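Local coordinates for mitogen activated protein kinase, putative (Leishmania donovani, PDB 4QNY) that probably transfers the terminal phosphate of ATP to serine or threonine hydroxyls of protein substrates, as mitogen-activated protein kinases do, at residues A[13-18]-A[100-105]; A[78-83]-A[138-143]; A[122-127]-A[218-223]; A[204-209]-A[297-302]. One frame throughout, in Å; residues are numbered along the deposited sequence.

Interaction 1: A[13-18]-A[100-105]; sequences AEVCRL and HFYIVM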
# COMPACT_ATOMS: atom_id res chain seq x y z
N ALA A 13 -22.62 -4.37 19.25
CA ALA A 13 -23.62 -5.43 19.31
C ALA A 13 -23.38 -6.46 18.21
O ALA A 13 -23.56 -7.66 18.42
CB ALA A 13 -25.02 -4.85 19.21
N GLU A 14 -22.96 -5.98 17.05
CA GLU A 14 -22.68 -6.84 15.91
C GLU A 14 -21.47 -7.73 16.18
O GLU A 14 -21.48 -8.92 15.87
CB GLU A 14 -22.44 -5.99 14.66
CG GLU A 14 -22.51 -6.77 13.35
CD GLU A 14 -22.22 -5.90 12.14
OE1 GLU A 14 -21.14 -5.29 12.10
OE2 GLU A 14 -23.09 -5.82 11.24
N VAL A 15 -20.43 -7.15 16.77
CA VAL A 15 -19.21 -7.89 17.09
C VAL A 15 -19.45 -8.92 18.19
O VAL A 15 -18.93 -10.04 18.13
CB VAL A 15 -18.07 -6.93 17.52
CG1 VAL A 15 -16.91 -7.69 18.15
CG2 VAL A 15 -17.59 -6.11 16.33
N CYS A 16 -20.26 -8.55 19.18
CA CYS A 16 -20.58 -9.45 20.28
C CYS A 16 -21.28 -10.72 19.80
O CYS A 16 -21.14 -11.79 20.40
CB CYS A 16 -21.45 -8.74 21.32
SG CYS A 16 -20.56 -7.51 22.32
N ARG A 17 -22.04 -10.61 18.72
CA ARG A 17 -22.72 -11.77 18.14
C ARG A 17 -21.74 -12.65 17.38
O ARG A 17 -22.07 -13.77 16.99
CB ARG A 17 -23.86 -11.32 17.21
CG ARG A 17 -25.06 -10.74 17.95
CD ARG A 17 -26.26 -10.56 17.02
NE ARG A 17 -26.08 -9.45 16.10
CZ ARG A 17 -26.47 -8.20 16.34
NH1 ARG A 17 -27.06 -7.91 17.49
NH2 ARG A 17 -26.27 -7.25 15.44
N LEU A 18 -20.53 -12.15 17.18
CA LEU A 18 -19.46 -12.93 16.56
C LEU A 18 -18.51 -13.46 17.63
O LEU A 18 -18.26 -14.66 17.72
CB LEU A 18 -18.70 -12.09 15.54
CG LEU A 18 -19.51 -11.53 14.37
CD1 LEU A 18 -18.65 -10.61 13.52
CD2 LEU A 18 -20.08 -12.67 13.53
N HIS A 100 -21.46 -9.73 6.07
CA HIS A 100 -20.39 -8.92 6.64
C HIS A 100 -19.45 -9.81 7.45
O HIS A 100 -19.83 -10.91 7.85
CB HIS A 100 -20.95 -7.81 7.52
CG HIS A 100 -21.40 -8.29 8.87
ND1 HIS A 100 -22.60 -8.94 9.07
CD2 HIS A 100 -20.80 -8.24 10.08
CE1 HIS A 100 -22.73 -9.25 10.34
NE2 HIS A 100 -21.64 -8.84 10.98
N PHE A 101 -18.24 -9.32 7.71
CA PHE A 101 -17.32 -10.00 8.61
C PHE A 101 -16.19 -9.06 9.03
O PHE A 101 -15.98 -8.02 8.41
CB PHE A 101 -16.77 -11.28 7.97
CG PHE A 101 -15.68 -11.04 6.96
CD1 PHE A 101 -15.99 -10.69 5.66
CD2 PHE A 101 -14.35 -11.19 7.31
CE1 PHE A 101 -14.99 -10.48 4.73
CE2 PHE A 101 -13.35 -10.98 6.39
CZ PHE A 101 -13.67 -10.63 5.09
N TYR A 102 -15.46 -9.45 10.07
CA TYR A 102 -14.42 -8.59 10.65
C TYR A 102 -13.02 -9.16 10.50
O TYR A 102 -12.79 -10.36 10.69
CB TYR A 102 -14.71 -8.34 12.13
CG TYR A 102 -15.79 -7.30 12.37
CD1 TYR A 102 -15.46 -5.97 12.58
CD2 TYR A 102 -17.13 -7.66 12.39
CE1 TYR A 102 -16.44 -5.02 12.81
CE2 TYR A 102 -18.12 -6.72 12.62
CZ TYR A 102 -17.77 -5.40 12.82
OH TYR A 102 -18.74 -4.46 13.05
N ILE A 103 -12.08 -8.29 10.16
CA ILE A 103 -10.66 -8.64 10.12
C ILE A 103 -9.96 -8.05 11.33
O ILE A 103 -9.97 -6.83 11.53
CB ILE A 103 -9.99 -8.13 8.83
CG1 ILE A 103 -10.68 -8.70 7.60
CG2 ILE A 103 -8.51 -8.47 8.84
CD1 ILE A 103 -10.25 -8.05 6.30
N VAL A 104 -9.36 -8.91 12.14
CA VAL A 104 -8.71 -8.47 13.37
C VAL A 104 -7.19 -8.46 13.23
O VAL A 104 -6.56 -9.50 13.02
CB VAL A 104 -9.10 -9.36 14.56
CG1 VAL A 104 -8.36 -8.94 15.81
CG2 VAL A 104 -10.60 -9.31 14.78
N MET A 105 -6.60 -7.27 13.35
CA MET A 105 -5.16 -7.10 13.18
C MET A 105 -4.51 -6.44 14.39
O MET A 105 -5.20 -5.90 15.25
CB MET A 105 -4.87 -6.26 11.93
CG MET A 105 -5.61 -6.70 10.69
SD MET A 105 -5.72 -5.37 9.47
CE MET A 105 -6.74 -4.19 10.36
O HOH W 1 -22.49 -10.20 13.47

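Interaction 2: A[78-83]-A[138-143]; sequences FNDDNI and LHIIHS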
# COMPACT_ATOMS: atom_id res chain seq x y z
N PHE A 78 1.94 -13.93 5.84
CA PHE A 78 3.14 -13.26 6.33
C PHE A 78 3.22 -13.24 7.85
O PHE A 78 2.22 -13.05 8.54
CB PHE A 78 3.20 -11.83 5.79
CG PHE A 78 3.36 -11.75 4.30
CD1 PHE A 78 4.54 -12.14 3.69
CD2 PHE A 78 2.34 -11.27 3.51
CE1 PHE A 78 4.69 -12.07 2.32
CE2 PHE A 78 2.48 -11.19 2.13
CZ PHE A 78 3.66 -11.59 1.54
N ASN A 79 4.43 -13.45 8.36
CA ASN A 79 4.70 -13.34 9.79
C ASN A 79 5.97 -12.54 10.01
O ASN A 79 7.03 -13.10 10.29
CB ASN A 79 4.81 -14.72 10.43
CG ASN A 79 4.85 -14.66 11.95
OD1 ASN A 79 4.24 -13.79 12.56
ND2 ASN A 79 5.57 -15.59 12.56
N ASP A 80 5.87 -11.22 9.86
CA ASP A 80 7.03 -10.35 9.90
C ASP A 80 6.72 -9.06 10.65
O ASP A 80 5.56 -8.64 10.73
CB ASP A 80 7.51 -10.04 8.48
CG ASP A 80 8.84 -9.34 8.45
OD1 ASP A 80 9.88 -10.02 8.57
OD2 ASP A 80 8.86 -8.10 8.29
N ASP A 81 7.75 -8.42 11.20
CA ASP A 81 7.56 -7.23 12.02
C ASP A 81 7.22 -5.99 11.21
O ASP A 81 6.64 -5.04 11.74
CB ASP A 81 8.81 -6.97 12.86
CG ASP A 81 9.07 -8.06 13.89
OD1 ASP A 81 8.19 -8.29 14.74
OD2 ASP A 81 10.15 -8.68 13.84
N ASN A 82 7.57 -5.99 9.92
CA ASN A 82 7.29 -4.83 9.07
C ASN A 82 6.08 -5.04 8.17
O ASN A 82 5.84 -4.27 7.24
CB ASN A 82 8.52 -4.49 8.23
CG ASN A 82 9.68 -3.98 9.07
OD1 ASN A 82 10.82 -4.41 8.91
ND2 ASN A 82 9.38 -3.05 9.97
N ILE A 83 5.32 -6.09 8.45
CA ILE A 83 4.05 -6.35 7.77
C ILE A 83 2.97 -6.56 8.82
O ILE A 83 3.14 -7.38 9.73
CB ILE A 83 4.13 -7.57 6.83
CG1 ILE A 83 5.23 -7.37 5.79
CG2 ILE A 83 2.79 -7.81 6.15
CD1 ILE A 83 5.47 -8.59 4.91
N LEU A 138 8.84 -4.91 1.57
CA LEU A 138 8.57 -5.15 0.16
C LEU A 138 9.39 -6.32 -0.38
O LEU A 138 8.93 -7.07 -1.24
CB LEU A 138 8.85 -3.90 -0.67
CG LEU A 138 7.81 -2.79 -0.60
CD1 LEU A 138 8.23 -1.62 -1.47
CD2 LEU A 138 6.44 -3.32 -1.02
N HIS A 139 10.61 -6.47 0.13
CA HIS A 139 11.48 -7.57 -0.28
C HIS A 139 10.85 -8.91 0.09
O HIS A 139 10.93 -9.87 -0.68
CB HIS A 139 12.86 -7.43 0.36
CG HIS A 139 13.81 -8.53 -0.02
ND1 HIS A 139 14.28 -9.45 0.89
CD2 HIS A 139 14.37 -8.85 -1.20
CE1 HIS A 139 15.09 -10.29 0.28
NE2 HIS A 139 15.17 -9.95 -0.99
N ILE A 140 10.23 -8.96 1.26
CA ILE A 140 9.56 -10.16 1.74
C ILE A 140 8.32 -10.47 0.90
O ILE A 140 8.11 -11.61 0.49
CB ILE A 140 9.17 -10.01 3.22
CG1 ILE A 140 10.43 -10.03 4.08
CG2 ILE A 140 8.22 -11.12 3.64
CD1 ILE A 140 10.30 -9.28 5.38
N ILE A 141 7.51 -9.45 0.66
CA ILE A 141 6.31 -9.59 -0.15
C ILE A 141 6.64 -10.02 -1.58
O ILE A 141 6.00 -10.91 -2.13
CB ILE A 141 5.50 -8.27 -0.19
CG1 ILE A 141 5.07 -7.88 1.22
CG2 ILE A 141 4.30 -8.40 -1.10
CD1 ILE A 141 4.55 -6.46 1.33
N HIS A 142 7.66 -9.39 -2.16
CA HIS A 142 8.07 -9.69 -3.53
C HIS A 142 8.69 -11.08 -3.65
O HIS A 142 8.55 -11.75 -4.67
CB HIS A 142 9.07 -8.64 -4.03
CG HIS A 142 8.47 -7.28 -4.21
ND1 HIS A 142 9.23 -6.16 -4.47
CD2 HIS A 142 7.18 -6.86 -4.17
CE1 HIS A 142 8.44 -5.11 -4.58
NE2 HIS A 142 7.19 -5.51 -4.40
N SER A 143 9.38 -11.52 -2.60
CA SER A 143 10.00 -12.84 -2.59
C SER A 143 8.93 -13.93 -2.55
O SER A 143 9.16 -15.06 -2.99
CB SER A 143 10.95 -12.99 -1.40
OG SER A 143 10.24 -12.91 -0.18

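Interaction 3: A[122-127]-A[218-223]; sequences LTEAHI and ELLGSR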
# COMPACT_ATOMS: atom_id res chain seq x y z
N LEU A 122 10.48 15.82 10.59
CA LEU A 122 11.12 14.52 10.51
C LEU A 122 12.58 14.65 10.08
O LEU A 122 12.88 15.25 9.05
CB LEU A 122 10.37 13.61 9.54
CG LEU A 122 9.00 13.10 9.99
CD1 LEU A 122 8.21 12.58 8.80
CD2 LEU A 122 9.15 12.03 11.05
N THR A 123 13.48 14.10 10.88
CA THR A 123 14.91 14.12 10.56
C THR A 123 15.23 13.11 9.46
O THR A 123 14.39 12.28 9.11
CB THR A 123 15.77 13.82 11.79
OG1 THR A 123 15.42 12.54 12.32
CG2 THR A 123 15.57 14.88 12.86
N GLU A 124 16.44 13.19 8.92
CA GLU A 124 16.88 12.22 7.92
C GLU A 124 16.99 10.84 8.55
O GLU A 124 16.78 9.83 7.89
CB GLU A 124 18.22 12.65 7.31
CG GLU A 124 18.15 13.89 6.44
CD GLU A 124 18.54 13.62 5.00
OE1 GLU A 124 19.28 12.64 4.76
OE2 GLU A 124 18.10 14.38 4.11
N ALA A 125 17.33 10.81 9.84
CA ALA A 125 17.41 9.56 10.59
C ALA A 125 16.03 8.90 10.69
O ALA A 125 15.92 7.68 10.63
CB ALA A 125 17.99 9.80 11.97
N HIS A 126 15.00 9.72 10.85
CA HIS A 126 13.62 9.23 10.88
C HIS A 126 13.24 8.62 9.54
O HIS A 126 12.66 7.54 9.48
CB HIS A 126 12.65 10.37 11.22
CG HIS A 126 12.67 10.77 12.66
ND1 HIS A 126 12.55 12.08 13.07
CD2 HIS A 126 12.79 10.04 13.79
CE1 HIS A 126 12.60 12.14 14.39
NE2 HIS A 126 12.75 10.91 14.85
N ILE A 127 13.59 9.33 8.46
CA ILE A 127 13.25 8.90 7.11
C ILE A 127 13.99 7.62 6.73
O ILE A 127 13.41 6.72 6.13
CB ILE A 127 13.58 10.00 6.08
CG1 ILE A 127 12.83 11.29 6.44
CG2 ILE A 127 13.22 9.56 4.68
CD1 ILE A 127 13.24 12.49 5.62
N GLU A 218 7.85 12.89 -0.18
CA GLU A 218 7.02 13.62 0.77
C GLU A 218 7.67 13.68 2.15
O GLU A 218 7.57 14.69 2.84
CB GLU A 218 5.64 12.98 0.87
CG GLU A 218 4.83 13.06 -0.41
CD GLU A 218 3.45 12.45 -0.27
OE1 GLU A 218 2.78 12.72 0.75
OE2 GLU A 218 3.03 11.70 -1.18
N LEU A 219 8.34 12.60 2.54
CA LEU A 219 9.04 12.55 3.82
C LEU A 219 10.17 13.57 3.88
O LEU A 219 10.47 14.12 4.94
CB LEU A 219 9.59 11.14 4.07
CG LEU A 219 8.57 10.05 4.41
CD1 LEU A 219 9.22 8.67 4.37
CD2 LEU A 219 7.93 10.30 5.77
N LEU A 220 10.79 13.82 2.73
CA LEU A 220 11.89 14.77 2.64
C LEU A 220 11.41 16.22 2.72
O LEU A 220 12.21 17.15 2.68
CB LEU A 220 12.67 14.56 1.34
CG LEU A 220 13.63 13.37 1.33
CD1 LEU A 220 14.17 13.13 -0.08
CD2 LEU A 220 14.77 13.60 2.31
N GLY A 221 10.10 16.40 2.84
CA GLY A 221 9.53 17.73 3.02
C GLY A 221 8.77 18.24 1.80
O GLY A 221 9.19 19.21 1.18
N SER A 222 7.66 17.58 1.48
CA SER A 222 6.86 17.97 0.32
C SER A 222 5.47 17.34 0.33
O SER A 222 5.25 16.29 0.92
CB SER A 222 7.58 17.60 -0.98
OG SER A 222 6.78 17.90 -2.10
N ARG A 223 4.54 18.01 -0.34
CA ARG A 223 3.23 17.44 -0.65
C ARG A 223 3.41 16.40 -1.76
O ARG A 223 4.47 16.35 -2.37
CB ARG A 223 2.25 18.54 -1.06
CG ARG A 223 1.61 19.27 0.12
CD ARG A 223 0.52 18.44 0.76
NE ARG A 223 -0.61 18.23 -0.14
CZ ARG A 223 -1.68 17.49 0.15
NH1 ARG A 223 -1.76 16.87 1.32
NH2 ARG A 223 -2.66 17.36 -0.74

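Interaction 4: A[204-209]-A[297-302]; sequences SAQIDV and KRRITV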
# COMPACT_ATOMS: atom_id res chain seq x y z
N SER A 204 5.84 -5.10 -13.37
CA SER A 204 6.62 -5.87 -12.41
C SER A 204 6.50 -5.31 -11.00
O SER A 204 5.65 -4.47 -10.73
CB SER A 204 8.10 -5.91 -12.83
OG SER A 204 8.70 -4.64 -12.66
N ALA A 205 7.37 -5.78 -10.11
CA ALA A 205 7.38 -5.34 -8.72
C ALA A 205 7.97 -3.94 -8.57
O ALA A 205 8.00 -3.39 -7.47
CB ALA A 205 8.15 -6.34 -7.86
N GLN A 206 8.43 -3.38 -9.68
CA GLN A 206 9.03 -2.05 -9.67
C GLN A 206 8.00 -0.95 -9.41
O GLN A 206 8.37 0.19 -9.09
CB GLN A 206 9.76 -1.79 -10.99
CG GLN A 206 11.04 -2.59 -11.17
CD GLN A 206 12.08 -2.25 -10.11
OE1 GLN A 206 12.15 -2.90 -9.07
NE2 GLN A 206 12.88 -1.23 -10.37
N ILE A 207 6.72 -1.27 -9.56
CA ILE A 207 5.67 -0.30 -9.31
C ILE A 207 5.55 0.01 -7.82
O ILE A 207 5.06 1.06 -7.43
CB ILE A 207 4.29 -0.78 -9.84
CG1 ILE A 207 3.80 -2.00 -9.06
CG2 ILE A 207 4.37 -1.08 -11.33
CD1 ILE A 207 2.34 -2.33 -9.31
N ASP A 208 6.01 -0.92 -6.98
CA ASP A 208 6.02 -0.71 -5.54
C ASP A 208 7.18 0.18 -5.14
O ASP A 208 7.09 0.94 -4.17
CB ASP A 208 6.10 -2.05 -4.80
CG ASP A 208 4.80 -2.83 -4.87
OD1 ASP A 208 3.73 -2.21 -5.06
OD2 ASP A 208 4.85 -4.07 -4.74
N VAL A 209 8.27 0.10 -5.90
CA VAL A 209 9.44 0.94 -5.67
C VAL A 209 9.10 2.39 -5.97
O VAL A 209 9.54 3.31 -5.28
CB VAL A 209 10.65 0.49 -6.52
CG1 VAL A 209 11.84 1.41 -6.29
CG2 VAL A 209 11.01 -0.95 -6.21
N LYS A 297 12.88 -0.72 -15.84
CA LYS A 297 14.05 -1.57 -16.03
C LYS A 297 15.34 -0.85 -15.64
O LYS A 297 16.36 -1.49 -15.38
CB LYS A 297 14.13 -2.02 -17.49
CG LYS A 297 12.94 -2.85 -17.95
CD LYS A 297 13.04 -3.19 -19.43
CE LYS A 297 11.82 -3.97 -19.90
NZ LYS A 297 11.72 -5.30 -19.25
N ARG A 298 15.28 0.48 -15.59
CA ARG A 298 16.43 1.28 -15.17
C ARG A 298 16.20 1.85 -13.78
O ARG A 298 17.08 2.48 -13.20
CB ARG A 298 16.70 2.40 -16.18
CG ARG A 298 17.14 1.90 -17.55
CD ARG A 298 16.82 2.91 -18.64
NE ARG A 298 17.71 4.07 -18.62
CZ ARG A 298 18.64 4.31 -19.54
NH1 ARG A 298 19.41 5.39 -19.45
NH2 ARG A 298 18.80 3.47 -20.56
N ARG A 299 15.01 1.61 -13.25
CA ARG A 299 14.65 2.03 -11.90
C ARG A 299 15.33 1.12 -10.87
O ARG A 299 15.52 -0.07 -11.12
CB ARG A 299 13.14 2.00 -11.72
CG ARG A 299 12.64 2.52 -10.38
CD ARG A 299 11.13 2.40 -10.29
NE ARG A 299 10.47 3.06 -11.41
CZ ARG A 299 9.37 2.60 -12.01
NH1 ARG A 299 8.81 1.48 -11.60
NH2 ARG A 299 8.84 3.28 -13.02
N ILE A 300 15.69 1.69 -9.73
CA ILE A 300 16.37 0.93 -8.68
C ILE A 300 15.46 -0.18 -8.15
O ILE A 300 14.24 -0.02 -8.07
CB ILE A 300 16.83 1.85 -7.52
CG1 ILE A 300 17.90 1.17 -6.67
CG2 ILE A 300 15.65 2.30 -6.66
CD1 ILE A 300 18.56 2.09 -5.67
N THR A 301 16.05 -1.33 -7.84
CA THR A 301 15.29 -2.45 -7.30
C THR A 301 15.25 -2.37 -5.78
O THR A 301 15.94 -1.55 -5.19
CB THR A 301 15.88 -3.80 -7.73
OG1 THR A 301 17.21 -3.94 -7.21
CG2 THR A 301 15.93 -3.91 -9.25
N VAL A 302 14.44 -3.22 -5.16
CA VAL A 302 14.32 -3.23 -3.71
C VAL A 302 15.64 -3.63 -3.05
O VAL A 302 16.07 -3.01 -2.08
CB VAL A 302 13.21 -4.19 -3.25
CG1 VAL A 302 13.16 -4.26 -1.73
CG2 VAL A 302 11.86 -3.75 -3.80
O HOH W 2 12.15 -4.87 -7.21

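Interaction 1: A[13-18]-A[100-105]
An N-terminal helix, residues 8-16, lies against the five-stranded antiparallel sheet of the kinase N-lobe. The contact falls at the start of strand 101-106, with His100 just before it and Leu18 just after the helix. Glu14 carries it. Its CG is anti to the backbone N (chi1 -164°) and the chain runs on extended, so the carboxylate reaches both His100 and Tyr102. The carboxylate stacks on one face of the His100 imidazole, with the two planes 18° apart. Glu14 OE2 sits over the ring centre, 3.3 Å above the plane of His100. Glu14 OE1 turns to the edge of Tyr102 and accepts a hydrogen bond from Tyr102 OH at 2.7 Å, nearly along its C-O axis. Val15 CG2 lies over one face of the phenol as a CH-pi contact, 3.8 Å from the Tyr102 ring centroid. Leu18 CD1 approaches obliquely, 3.5 Å from Tyr102 CD2. One water spans the backbone and the imidazole, 2.9 Å from Glu14 O and 3.0 Å from His100 NE2. Glu14 OE1 also forms a salt bridge with Arg53 of the adjacent strand 47-54. A carboxylate held by a phenol and an arginine should stay ionised, and its closeness would tend to stabilise a protonated His100.

Interaction 2: A[78-83]-A[138-143]
Ile140 and Ile141 present the apolar surface of helix 124-143 to the loop 78-83. Ile140 branches two ways. Its CD1 reaches the Asp80 carboxylate, 3.3 Å from Asp80 OD1, while Ile140 CG2 sits 3.8 Å from Phe78 CD1. The Phe78 ring slides past Ile140 and ends on the backbone of the next residue, with Phe78 CZ 3.7 Å from Ile141 CA. Ile83 CD1 meets both isoleucines, 3.9 Å from Ile140 CG2 and 3.8 Å from Ile141 CG1. Asp80 is fixed from its polar side. Its OD2 accepts from the backbone in an Asx turn, with Asn82 N 3.0 Å from Asp80 OD2 and an N-H...O angle of 164°. The N-H comes from above the carboxylate plane. Arg136, one turn back on the helix, adds a salt bridge to the same oxygen. Asn82 ND2 donates to Leu164 O, which ties the loop to the strand 164-166. Ile83 and Ile141 also both touch Phe169 of the Asp-Phe-Gly motif. The loop joins the kinase C helix, 62-77, to strand 86-90 and so seats the N-lobe on the C-lobe, where helix 124-143 in turn packs against helices 206-219 and 302-306.

Interaction 3: A[122-127]-A[218-223]
The first turn of helix 124-143 comes beside the last turn of helix 206-219, with Ile127 CA 6.5 Å from Leu219 CA. These are two of the long helices of the kinase C-lobe, and the contact joins them where one starts and the other ends. The start is a capping box. Thr123 is the N-cap, and its OG1 accepts from His126 N at 3.2 Å. In return, the imidazole accepts from the cap backbone, with Thr123 N 3.1 Å from His126 ND1. At the other end, Glu218 O takes two backbone N-H groups, from Gly221 and Ser222. Gly221 leaves the helix with positive phi (109°), and the chain turns away there. The side chains between these ends are mostly aliphatic. Leu219 is met at one branch and at its stem: Leu219 CD2 lies 3.8 Å from Leu122 CD1, and Leu219 CB is 4.0 Å from Ile127 CG2. Ile127 slides past Leu219 in the opposite direction and touches Leu220 as well, with Ile127 CD1 3.8 Å from Leu220 CD2. Glu124 bends at chi2 (-118°), which lays its carboxylate beside the same methyl, with Glu124 OE2 3.9 Å from Leu220 CD2. Its OE1 is hydrogen-bonded to Ser281. Leu220 also packs on Ala284 and Leu288 of helix 282-291. The tightest approach is a methyl on a helix-end carbonyl: Ile127 CD1 stands 3.3 Å from Leu219 O.

Interaction 4: A[204-209]-A[297-302]
The Arg299 guanidinium is met at its edge, near its plane, by the backbone of Gln206 and Ile207. Arg299 NH1 donates to Gln206 O at 2.9 Å, but the bond is weak, with an angle of 132°. Gln206 NE2 donates in the amide plane to Ile300 O, again at 2.9 Å, yet it stands well above the carbonyl plane of Ile300. The Gln206 chain bends at chi2 to bring the amide there, and NE2 has a second acceptor in Pro296 O. Arg299 has CG anti to the backbone N (chi1 -176°) and bends at chi3. This sends the guanidinium on to Glu195, with which NH1 forms the salt bridge that is a hallmark of the protein kinase C-lobe, linking the Ala-Pro-Glu motif to the segment before helix 302-306. Val209 lies one turn along helix 206-219. Its CG1 faces the same carbonyl, 3.3 Å from Ile300 O, while Val209 CG2 is 3.8 Å from Val302 CG2. Ser204, just before the turn into the helix, accepts a capping bond: its OG is 3.2 Å from Gln206 N. A water donates to Gln206 OE1 at 2.7 Å and accepts weakly from Val302 N.

Interaction 1 lies farthest from the centre of the chain. It fastens an N-terminal helix to the N-lobe sheet and mixes a charged group with aromatic and aliphatic packing. Interactions 2 and 4 are buried. The first joins the lobes by apolar packing; the second binds a C-lobe loop to a helix start through side-chain bonds to backbone carbonyls. They touch each other, since His142 NE2 lies 2.8 Å from Asp208 OD2, probably hydrogen-bonded, and His142 also packs on Val302. Interaction 3, partly buried, shares helix 124-143 with interaction 2 and helix 206-219 with interaction 4. The two helices therefore meet near opposite ends, by aliphatic contact in 122-127/218-223 and by this polar pair.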